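Local coordinates for protein glia-derived nexin (Homo sapiens, PDB 4DY0) that inhibits serine proteases such as thrombin, trypsin and urokinase, binds heparin, and promotes neurite extension by blocking thrombin, at residues Lys55-Met60 with Ile294-Asp299; Phe207-Thr212 with Lys268-Ile273; Leu218-Ile223 with Leu235-Thr240. All coordinates share one frame; numbering follows the deposited sequence.

Contact 1: residues Lys55-Met60 with Ile294-Asp299; sequences KKQLAM and ITDMFD
The Q57 side chain bridges helix 52-62 and the turn at T295 and D296, and its amide is used at both ends. OE1 accepts two backbone N-H groups: D296 N, 3.0 Å from Q57 OE1, lies in the carbonyl plane on a lone pair, whereas T295 N, 3.0 Å from the same OE1, stands above that plane, 46° out of it. A water donates a third bond to Q57 OE1 from 2.8 Å and accepts one from M297 N. NE2 works at the other end: it donates to T295 OG1 over 3.2 Å, tilted from the amide plane, and weakly to D296 OD1. An extended chain (chi2 178°) carries CD out to the turn, where three direct bonds, a weak fourth and the water should fix the amide's rotation. The carboxylate of D296 has a stronger partner in R53, which forms a salt bridge to OD2.

In the serpin fold this ties helix 52-62, the next after helix 36-47, to the loop that follows helix 286-291, and the amide of Q57 holds the entry to a short 3-10 segment, 296-298.

The apolar contacts are fewer. L58 CD2 meets I294 CD1 at 3.9 Å, the two side chains crossing at about a right angle, and M297 SD lies 4.5 Å from L58 CD2. L43 of helix 36-47 packs against both L58 and I294, while L46 touches M297.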
loop_
_atom_site.group_PDB
_atom_site.type_symbol
_atom_site.label_atom_id
_atom_site.label_comp_id
_atom_site.label_asym_id
_atom_site.label_seq_id
_atom_site.Cartn_x
_atom_site.Cartn_y
_atom_site.Cartn_z
ATOM N N LYS A 55 3.326 10.357 -21.277
ATOM C CA LYS A 55 4.563 10.350 -20.498
ATOM C C LYS A 55 4.712 11.643 -19.697
ATOM O O LYS A 55 5.123 11.625 -18.538
ATOM C CB LYS A 55 5.772 10.154 -21.422
ATOM C CG LYS A 55 7.123 10.122 -20.711
ATOM C CD LYS A 55 8.265 10.081 -21.719
ATOM C CE LYS A 55 9.614 10.339 -21.062
ATOM N NZ LYS A 55 10.028 9.233 -20.153
ATOM N N LYS A 56 4.364 12.760 -20.329
ATOM C CA LYS A 56 4.450 14.077 -19.702
ATOM C C LYS A 56 3.608 14.176 -18.419
ATOM O O LYS A 56 4.080 14.671 -17.393
ATOM C CB LYS A 56 4.046 15.164 -20.710
ATOM C CG LYS A 56 4.107 16.588 -20.177
ATOM N N GLN A 57 2.366 13.709 -18.472
ATOM C CA GLN A 57 1.507 13.728 -17.287
ATOM C C GLN A 57 2.094 12.881 -16.161
ATOM O O GLN A 57 2.122 13.301 -15.007
ATOM C CB GLN A 57 0.096 13.256 -17.628
ATOM C CG GLN A 57 -0.640 14.178 -18.590
ATOM C CD GLN A 57 -2.019 13.657 -18.956
ATOM O OE1 GLN A 57 -2.302 12.463 -18.820
ATOM N NE2 GLN A 57 -2.883 14.551 -19.429
ATOM N N LEU A 58 2.571 11.688 -16.503
ATOM C CA LEU A 58 3.192 10.812 -15.515
ATOM C C LEU A 58 4.412 11.466 -14.866
ATOM O O LEU A 58 4.540 11.486 -13.639
ATOM C CB LEU A 58 3.584 9.479 -16.152
ATOM C CG LEU A 58 2.451 8.462 -16.298
ATOM C CD1 LEU A 58 2.811 7.382 -17.321
ATOM C CD2 LEU A 58 2.120 7.851 -14.940
ATOM N N ALA A 59 5.302 12.007 -15.694
ATOM C CA ALA A 59 6.528 12.621 -15.203
ATOM C C ALA A 59 6.223 13.816 -14.310
ATOM O O ALA A 59 6.882 14.025 -13.294
ATOM C CB ALA A 59 7.428 13.034 -16.366
ATOM N N MET A 60 5.220 14.596 -14.691
ATOM C CA MET A 60 4.829 15.759 -13.904
ATOM C C MET A 60 4.306 15.356 -12.524
ATOM O O MET A 60 4.662 15.966 -11.515
ATOM C CB MET A 60 3.764 16.579 -14.635
ATOM C CG MET A 60 3.399 17.875 -13.921
ATOM S SD MET A 60 1.618 18.090 -13.702
ATOM C CE MET A 60 1.311 17.066 -12.268
ATOM N N ILE A 294 -3.331 12.468 -14.255
ATOM C CA ILE A 294 -2.941 11.430 -15.208
ATOM C C ILE A 294 -4.183 10.894 -15.909
ATOM O O ILE A 294 -4.815 9.961 -15.418
ATOM C CB ILE A 294 -2.218 10.258 -14.514
ATOM C CG1 ILE A 294 -0.964 10.753 -13.794
ATOM C CG2 ILE A 294 -1.858 9.181 -15.527
ATOM C CD1 ILE A 294 -0.436 9.782 -12.757
ATOM N N THR A 295 -4.527 11.484 -17.049
ATOM C CA THR A 295 -5.788 11.167 -17.729
ATOM C C THR A 295 -5.632 10.416 -19.054
ATOM O O THR A 295 -6.427 9.526 -19.365
ATOM C CB THR A 295 -6.610 12.444 -17.998
ATOM O OG1 THR A 295 -5.779 13.415 -18.646
ATOM C CG2 THR A 295 -7.135 13.024 -16.696
ATOM N N ASP A 296 -4.618 10.780 -19.834
ATOM C CA ASP A 296 -4.452 10.227 -21.178
ATOM C C ASP A 296 -4.383 8.698 -21.221
ATOM O O ASP A 296 -5.091 8.063 -21.999
ATOM C CB ASP A 296 -3.221 10.824 -21.860
ATOM C CG ASP A 296 -3.401 12.288 -22.217
ATOM O OD1 ASP A 296 -4.428 12.889 -21.829
ATOM O OD2 ASP A 296 -2.509 12.839 -22.893
ATOM N N MET A 297 -3.533 8.110 -20.386
ATOM C CA MET A 297 -3.311 6.666 -20.424
ATOM C C MET A 297 -4.591 5.844 -20.281
ATOM O O MET A 297 -4.618 4.670 -20.639
ATOM C CB MET A 297 -2.299 6.242 -19.359
ATOM C CG MET A 297 -2.824 6.257 -17.932
ATOM S SD MET A 297 -1.490 5.891 -16.771
ATOM C CE MET A 297 -2.421 5.576 -15.276
ATOM N N PHE A 298 -5.648 6.461 -19.760
ATOM C CA PHE A 298 -6.915 5.760 -19.569
ATOM C C PHE A 298 -7.869 6.000 -20.727
ATOM O O PHE A 298 -8.917 5.367 -20.815
ATOM C CB PHE A 298 -7.581 6.186 -18.259
ATOM C CG PHE A 298 -6.747 5.915 -17.046
ATOM C CD1 PHE A 298 -6.452 4.616 -16.669
ATOM C CD2 PHE A 298 -6.263 6.959 -16.275
ATOM C CE1 PHE A 298 -5.681 4.360 -15.547
ATOM C CE2 PHE A 298 -5.492 6.712 -15.151
ATOM C CZ PHE A 298 -5.201 5.409 -14.789
ATOM N N ASP A 299 -7.505 6.918 -21.614
ATOM C CA ASP A 299 -8.384 7.285 -22.715
ATOM C C ASP A 299 -8.038 6.500 -23.970
ATOM O O ASP A 299 -6.877 6.408 -24.363
ATOM C CB ASP A 299 -8.325 8.791 -22.980
ATOM C CG ASP A 299 -9.293 9.231 -24.063
ATOM O OD1 ASP A 299 -9.014 8.995 -25.260
ATOM O OD2 ASP A 299 -10.329 9.832 -23.713
HETATM O O HOH W 1 -1.265 9.846 -18.902
#

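Contact 2: residues Phe207-Thr212 with Lys268-Ile273; sequences FRCGST and KRVQVI
F207 and K268 form one antiparallel hydrogen-bonded pair, F207 N to K268 O and K268 N to F207 O at 2.9 Å each; the short segments run at 85° to each other and share this one pair, while backbone bonds of C209 with V266 and V270 with S205 carry the pairing on outside them. Between the segments, side chains make up the remainder. The C209 sulfur swings into the angle between the strands: chi1 of 51° sets SG between its own backbone N and carbonyl carbon. SG then lies 3.5 Å from K268 CG and 3.8 Å from V270 CG2. It thus touches the aliphatic root of the lysine and one branch of the valine. A second apolar meeting, on the same face, lies farther along 268-273, where V272 CG2 approaches the F207 ring obliquely at CD2, 3.5 Å away. I223 of strand 219-226 touches both F207 and C209, and F352 packs on V270. The arrangement marks the point in the serpin fold where strand 195-213, paired with 266-284 in sheet C, passes on into sheet B; the K268 side chain lies about 11 Å from that of S347 at the predicted reactive bond.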
loop_
_atom_site.group_PDB
_atom_site.type_symbol
_atom_site.label_atom_id
_atom_site.label_comp_id
_atom_site.label_asym_id
_atom_site.label_seq_id
_atom_site.Cartn_x
_atom_site.Cartn_y
_atom_site.Cartn_z
ATOM N N PHE A 207 7.377 0.677 24.170
ATOM C CA PHE A 207 7.187 1.031 22.770
ATOM C C PHE A 207 7.340 2.533 22.606
ATOM O O PHE A 207 6.996 3.304 23.506
ATOM C CB PHE A 207 5.791 0.626 22.288
ATOM C CG PHE A 207 5.591 -0.856 22.160
ATOM C CD1 PHE A 207 6.147 -1.555 21.103
ATOM C CD2 PHE A 207 4.832 -1.547 23.092
ATOM C CE1 PHE A 207 5.961 -2.921 20.980
ATOM C CE2 PHE A 207 4.639 -2.909 22.975
ATOM C CZ PHE A 207 5.203 -3.599 21.915
ATOM N N ARG A 208 7.855 2.948 21.456
ATOM C CA ARG A 208 7.896 4.361 21.122
ATOM C C ARG A 208 6.483 4.839 20.811
ATOM O O ARG A 208 5.770 4.230 20.014
ATOM C CB ARG A 208 8.833 4.604 19.937
ATOM C CG ARG A 208 10.309 4.597 20.323
ATOM C CD ARG A 208 11.214 4.274 19.139
ATOM N NE ARG A 208 10.973 5.154 18.000
ATOM C CZ ARG A 208 11.537 6.346 17.844
ATOM N NH1 ARG A 208 11.257 7.077 16.773
ATOM N NH2 ARG A 208 12.380 6.809 18.759
ATOM N N CYS A 209 6.062 5.914 21.462
ATOM C CA CYS A 209 4.751 6.472 21.176
ATOM C C CYS A 209 4.650 7.925 21.577
ATOM O O CYS A 209 5.552 8.475 22.203
ATOM C CB CYS A 209 3.645 5.656 21.847
ATOM S SG CYS A 209 3.901 5.356 23.594
ATOM N N GLY A 210 3.569 8.518 21.119
ATOM C CA GLY A 210 3.224 9.912 21.212
ATOM C C GLY A 210 1.833 10.416 20.888
ATOM O O GLY A 210 0.967 9.693 20.619
ATOM N N SER A 211 1.675 11.720 20.995
ATOM C CA SER A 211 0.537 12.497 20.551
ATOM C C SER A 211 0.864 13.825 19.954
ATOM O O SER A 211 1.798 14.426 20.306
ATOM C CB SER A 211 -0.435 12.746 21.643
ATOM O OG SER A 211 0.056 12.319 22.822
ATOM N N THR A 212 0.023 14.256 19.050
ATOM C CA THR A 212 0.060 15.531 18.413
ATOM C C THR A 212 -1.336 15.911 17.911
ATOM O O THR A 212 -2.234 15.168 18.017
ATOM C CB THR A 212 1.159 15.654 17.401
ATOM O OG1 THR A 212 1.278 16.991 16.998
ATOM C CG2 THR A 212 0.899 14.877 16.232
ATOM N N LYS A 268 8.377 4.296 25.871
ATOM C CA LYS A 268 7.783 4.246 27.199
ATOM C C LYS A 268 7.005 2.956 27.438
ATOM O O LYS A 268 6.569 2.289 26.496
ATOM C CB LYS A 268 6.909 5.476 27.469
ATOM C CG LYS A 268 5.599 5.511 26.706
ATOM C CD LYS A 268 4.855 6.822 26.945
ATOM C CE LYS A 268 5.661 8.022 26.451
ATOM N NZ LYS A 268 4.901 9.300 26.571
ATOM N N ARG A 269 6.859 2.606 28.710
ATOM C CA ARG A 269 6.163 1.399 29.125
ATOM C C ARG A 269 4.669 1.586 28.904
ATOM O O ARG A 269 4.071 2.513 29.457
ATOM C CB ARG A 269 6.463 1.137 30.600
ATOM C CG ARG A 269 5.942 -0.175 31.151
ATOM C CD ARG A 269 6.672 -0.525 32.444
ATOM N NE ARG A 269 5.804 -1.199 33.406
ATOM C CZ ARG A 269 5.093 -0.570 34.341
ATOM N NH1 ARG A 269 5.144 0.754 34.446
ATOM N NH2 ARG A 269 4.329 -1.266 35.174
ATOM N N VAL A 270 4.070 0.713 28.095
ATOM C CA VAL A 270 2.669 0.864 27.704
ATOM C C VAL A 270 1.914 -0.458 27.636
ATOM O O VAL A 270 2.454 -1.464 27.180
ATOM C CB VAL A 270 2.544 1.510 26.313
ATOM C CG1 VAL A 270 1.166 2.128 26.145
ATOM C CG2 VAL A 270 3.626 2.551 26.104
ATOM N N GLN A 271 0.660 -0.445 28.087
ATOM C CA GLN A 271 -0.250 -1.560 27.847
ATOM C C GLN A 271 -0.874 -1.415 26.463
ATOM O O GLN A 271 -1.734 -0.560 26.249
ATOM C CB GLN A 271 -1.348 -1.611 28.910
ATOM C CG GLN A 271 -1.136 -2.669 29.986
ATOM C CD GLN A 271 -1.395 -4.080 29.483
ATOM O OE1 GLN A 271 -1.176 -5.053 30.202
ATOM N NE2 GLN A 271 -1.869 -4.195 28.247
ATOM N N VAL A 272 -0.428 -2.242 25.524
ATOM C CA VAL A 272 -0.933 -2.193 24.157
ATOM C C VAL A 272 -2.058 -3.195 23.960
ATOM O O VAL A 272 -1.946 -4.352 24.355
ATOM C CB VAL A 272 0.172 -2.489 23.126
ATOM C CG1 VAL A 272 -0.386 -2.398 21.713
ATOM C CG2 VAL A 272 1.340 -1.526 23.306
ATOM N N ILE A 273 -3.148 -2.740 23.358
ATOM C CA ILE A 273 -4.270 -3.615 23.054
ATOM C C ILE A 273 -4.711 -3.367 21.614
ATOM O O ILE A 273 -5.098 -2.256 21.248
ATOM C CB ILE A 273 -5.406 -3.433 24.067
ATOM C CG1 ILE A 273 -4.930 -3.896 25.448
ATOM C CG2 ILE A 273 -6.654 -4.205 23.645
ATOM C CD1 ILE A 273 -6.041 -4.183 26.419
#

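Contact 3: residues Leu218-Ile223 with Leu235-Thr240; sequences LWYNFI and LIALPT
A237 CB is the small bump of one face, set against Y220 CD1 at 3.9 Å: the methyl fits the corner between the CD1/CE1 side of the Y220 ring, met obliquely, and CB of F222. The backbones lie close at the non-hydrogen-bonded pair F222-A237, and beside it F222 CA makes a CA-H...O contact of 2.9 Å to I236 O. On the other face I223 and I236 run alongside each other in the same direction, with I223 CG2 3.9 Å from I236 CB. Paired backbone bonds flank A237, joining N221 with L238 and I223 with I236.

At the open end of the hairpin T240 N donates almost straight to W219 O (178°), and T240 fits the notch between two side chains: its OG1 is 3.7 Å from W219 CB and 3.5 Å from N221 ND2. The asparagine crosses the threonine at about a right angle. One water accepts a hydrogen bond from N221 ND2 and donates to P239 O; another donates to N221 OD1, which also has a weak bond with S211 OG, and bonds T240 OG1. An alanine here in place of N221 would remove the amide, which would probably leave the two waters and S211 OG without that partner and open a gap beside T240.

W261 of helix 255-262 stacks on F222, bonds to Y220 OH and packs on A237 and L235. F352 of strand 351-353 lies against N221, I223 and L238 on the other face. The hairpin of serpin sheet B is continued by backbone bonds to strand 195-213 from 219-226, and to 358-364 from 232-239.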
loop_
_atom_site.group_PDB
_atom_site.type_symbol
_atom_site.label_atom_id
_atom_site.label_comp_id
_atom_site.label_asym_id
_atom_site.label_seq_id
_atom_site.Cartn_x
_atom_site.Cartn_y
_atom_site.Cartn_z
ATOM N N LEU A 218 -7.595 18.863 16.502
ATOM C CA LEU A 218 -8.081 17.624 17.098
ATOM C C LEU A 218 -6.906 16.690 17.380
ATOM O O LEU A 218 -6.067 16.443 16.511
ATOM C CB LEU A 218 -9.099 16.957 16.179
ATOM C CG LEU A 218 -10.582 17.220 16.454
ATOM C CD1 LEU A 218 -10.805 18.378 17.422
ATOM C CD2 LEU A 218 -11.332 17.433 15.149
ATOM N N TRP A 219 -6.845 16.178 18.604
ATOM C CA TRP A 219 -5.693 15.401 19.049
ATOM C C TRP A 219 -5.824 13.923 18.758
ATOM O O TRP A 219 -6.930 13.383 18.706
ATOM C CB TRP A 219 -5.436 15.624 20.540
ATOM C CG TRP A 219 -4.816 16.948 20.797
ATOM C CD1 TRP A 219 -5.455 18.149 20.887
ATOM C CD2 TRP A 219 -3.421 17.218 20.963
ATOM N NE1 TRP A 219 -4.544 19.152 21.107
ATOM C CE2 TRP A 219 -3.287 18.607 21.159
ATOM C CE3 TRP A 219 -2.272 16.421 20.971
ATOM C CZ2 TRP A 219 -2.049 19.216 21.363
ATOM C CZ3 TRP A 219 -1.042 17.028 21.173
ATOM C CH2 TRP A 219 -0.941 18.411 21.367
ATOM N N TYR A 220 -4.680 13.274 18.570
ATOM C CA TYR A 220 -4.644 11.842 18.342
ATOM C C TYR A 220 -3.343 11.243 18.861
ATOM O O TYR A 220 -2.351 11.957 19.040
ATOM C CB TYR A 220 -4.850 11.520 16.856
ATOM C CG TYR A 220 -3.751 11.995 15.927
ATOM C CD1 TYR A 220 -2.708 11.153 15.573
ATOM C CD2 TYR A 220 -3.774 13.274 15.379
ATOM C CE1 TYR A 220 -1.710 11.569 14.715
ATOM C CE2 TYR A 220 -2.772 13.704 14.519
ATOM C CZ TYR A 220 -1.744 12.842 14.189
ATOM O OH TYR A 220 -0.738 13.247 13.339
ATOM N N ASN A 221 -3.364 9.933 19.113
ATOM C CA ASN A 221 -2.203 9.217 19.634
ATOM C C ASN A 221 -1.616 8.294 18.578
ATOM O O ASN A 221 -2.330 7.823 17.693
ATOM C CB ASN A 221 -2.588 8.391 20.865
ATOM C CG ASN A 221 -3.161 9.242 21.988
ATOM O OD1 ASN A 221 -2.515 10.169 22.479
ATOM N ND2 ASN A 221 -4.379 8.922 22.405
ATOM N N PHE A 222 -0.317 8.031 18.672
ATOM C CA PHE A 222 0.331 7.122 17.735
ATOM C C PHE A 222 1.421 6.289 18.390
ATOM O O PHE A 222 2.048 6.708 19.361
ATOM C CB PHE A 222 0.885 7.880 16.522
ATOM C CG PHE A 222 1.652 9.118 16.880
ATOM C CD1 PHE A 222 3.024 9.065 17.074
ATOM C CD2 PHE A 222 1.002 10.332 17.024
ATOM C CE1 PHE A 222 3.732 10.198 17.407
ATOM C CE2 PHE A 222 1.705 11.474 17.355
ATOM C CZ PHE A 222 3.072 11.408 17.549
ATOM N N ILE A 223 1.646 5.102 17.844
ATOM C CA ILE A 223 2.610 4.184 18.415
ATOM C C ILE A 223 3.385 3.446 17.328
ATOM O O ILE A 223 2.867 3.201 16.237
ATOM C CB ILE A 223 1.918 3.172 19.350
ATOM C CG1 ILE A 223 2.954 2.278 20.038
ATOM C CG2 ILE A 223 0.899 2.348 18.582
ATOM C CD1 ILE A 223 2.410 1.561 21.260
ATOM N N LEU A 235 3.131 1.502 12.227
ATOM C CA LEU A 235 2.744 2.719 12.919
ATOM C C LEU A 235 1.227 2.755 12.999
ATOM O O LEU A 235 0.543 2.419 12.032
ATOM C CB LEU A 235 3.268 3.950 12.181
ATOM C CG LEU A 235 4.730 4.340 12.424
ATOM C CD1 LEU A 235 5.634 3.127 12.457
ATOM C CD2 LEU A 235 5.195 5.317 11.358
ATOM N N ILE A 236 0.705 3.144 14.157
ATOM C CA ILE A 236 -0.739 3.193 14.362
ATOM C C ILE A 236 -1.152 4.519 14.979
ATOM O O ILE A 236 -0.521 5.002 15.925
ATOM C CB ILE A 236 -1.224 2.057 15.278
ATOM C CG1 ILE A 236 -0.801 0.702 14.713
ATOM C CG2 ILE A 236 -2.738 2.127 15.463
ATOM C CD1 ILE A 236 -1.435 -0.474 15.417
ATOM N N ALA A 237 -2.209 5.110 14.431
ATOM C CA ALA A 237 -2.740 6.359 14.957
ATOM C C ALA A 237 -4.262 6.311 15.018
ATOM O O ALA A 237 -4.920 5.791 14.112
ATOM C CB ALA A 237 -2.278 7.533 14.110
ATOM N N LEU A 238 -4.814 6.838 16.102
ATOM C CA LEU A 238 -6.255 6.999 16.220
ATOM C C LEU A 238 -6.528 8.153 17.175
ATOM O O LEU A 238 -5.650 8.527 17.959
ATOM C CB LEU A 238 -6.933 5.700 16.682
ATOM C CG LEU A 238 -6.995 5.360 18.173
ATOM C CD1 LEU A 238 -7.991 4.236 18.397
ATOM C CD2 LEU A 238 -5.622 4.978 18.718
ATOM N N PRO A 239 -7.741 8.730 17.105
ATOM C CA PRO A 239 -8.064 9.949 17.848
ATOM C C PRO A 239 -8.022 9.747 19.354
ATOM O O PRO A 239 -8.319 8.664 19.846
ATOM C CB PRO A 239 -9.502 10.267 17.412
ATOM C CG PRO A 239 -9.734 9.445 16.174
ATOM C CD PRO A 239 -8.896 8.221 16.350
ATOM N N THR A 240 -7.661 10.799 20.076
ATOM C CA THR A 240 -7.633 10.754 21.525
ATOM C C THR A 240 -9.042 10.646 22.085
ATOM O O THR A 240 -9.297 9.846 22.977
ATOM C CB THR A 240 -6.958 12.012 22.105
ATOM O OG1 THR A 240 -5.624 12.115 21.590
ATOM C CG2 THR A 240 -6.915 11.946 23.630
HETATM O O HOH W 2 -6.364 7.055 21.515
HETATM O O HOH W 3 -3.483 13.222 23.126
#

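In the fold
Following the chain from the N terminus, the first segment to take part lies on helix 52-62, and its partner in contact 1 comes after 233 further residues. Contacts 2 and 3 both fall within that long loop. Strand 195-213 opens contact 2, which strand 266-284 closes 55 residues later; the hairpin of contact 3, with 11 residues between its segments, lies inside this span, so none of the three loops cross. Contacts 2 and 3 adjoin in space, where G210 O lies 2.9 Å from F222 N, and tie strands of sheets C and B. Contact 1 lies apart, across the chain's centre from contact 2 with centres 43 Å apart, and ties a helix to a loop.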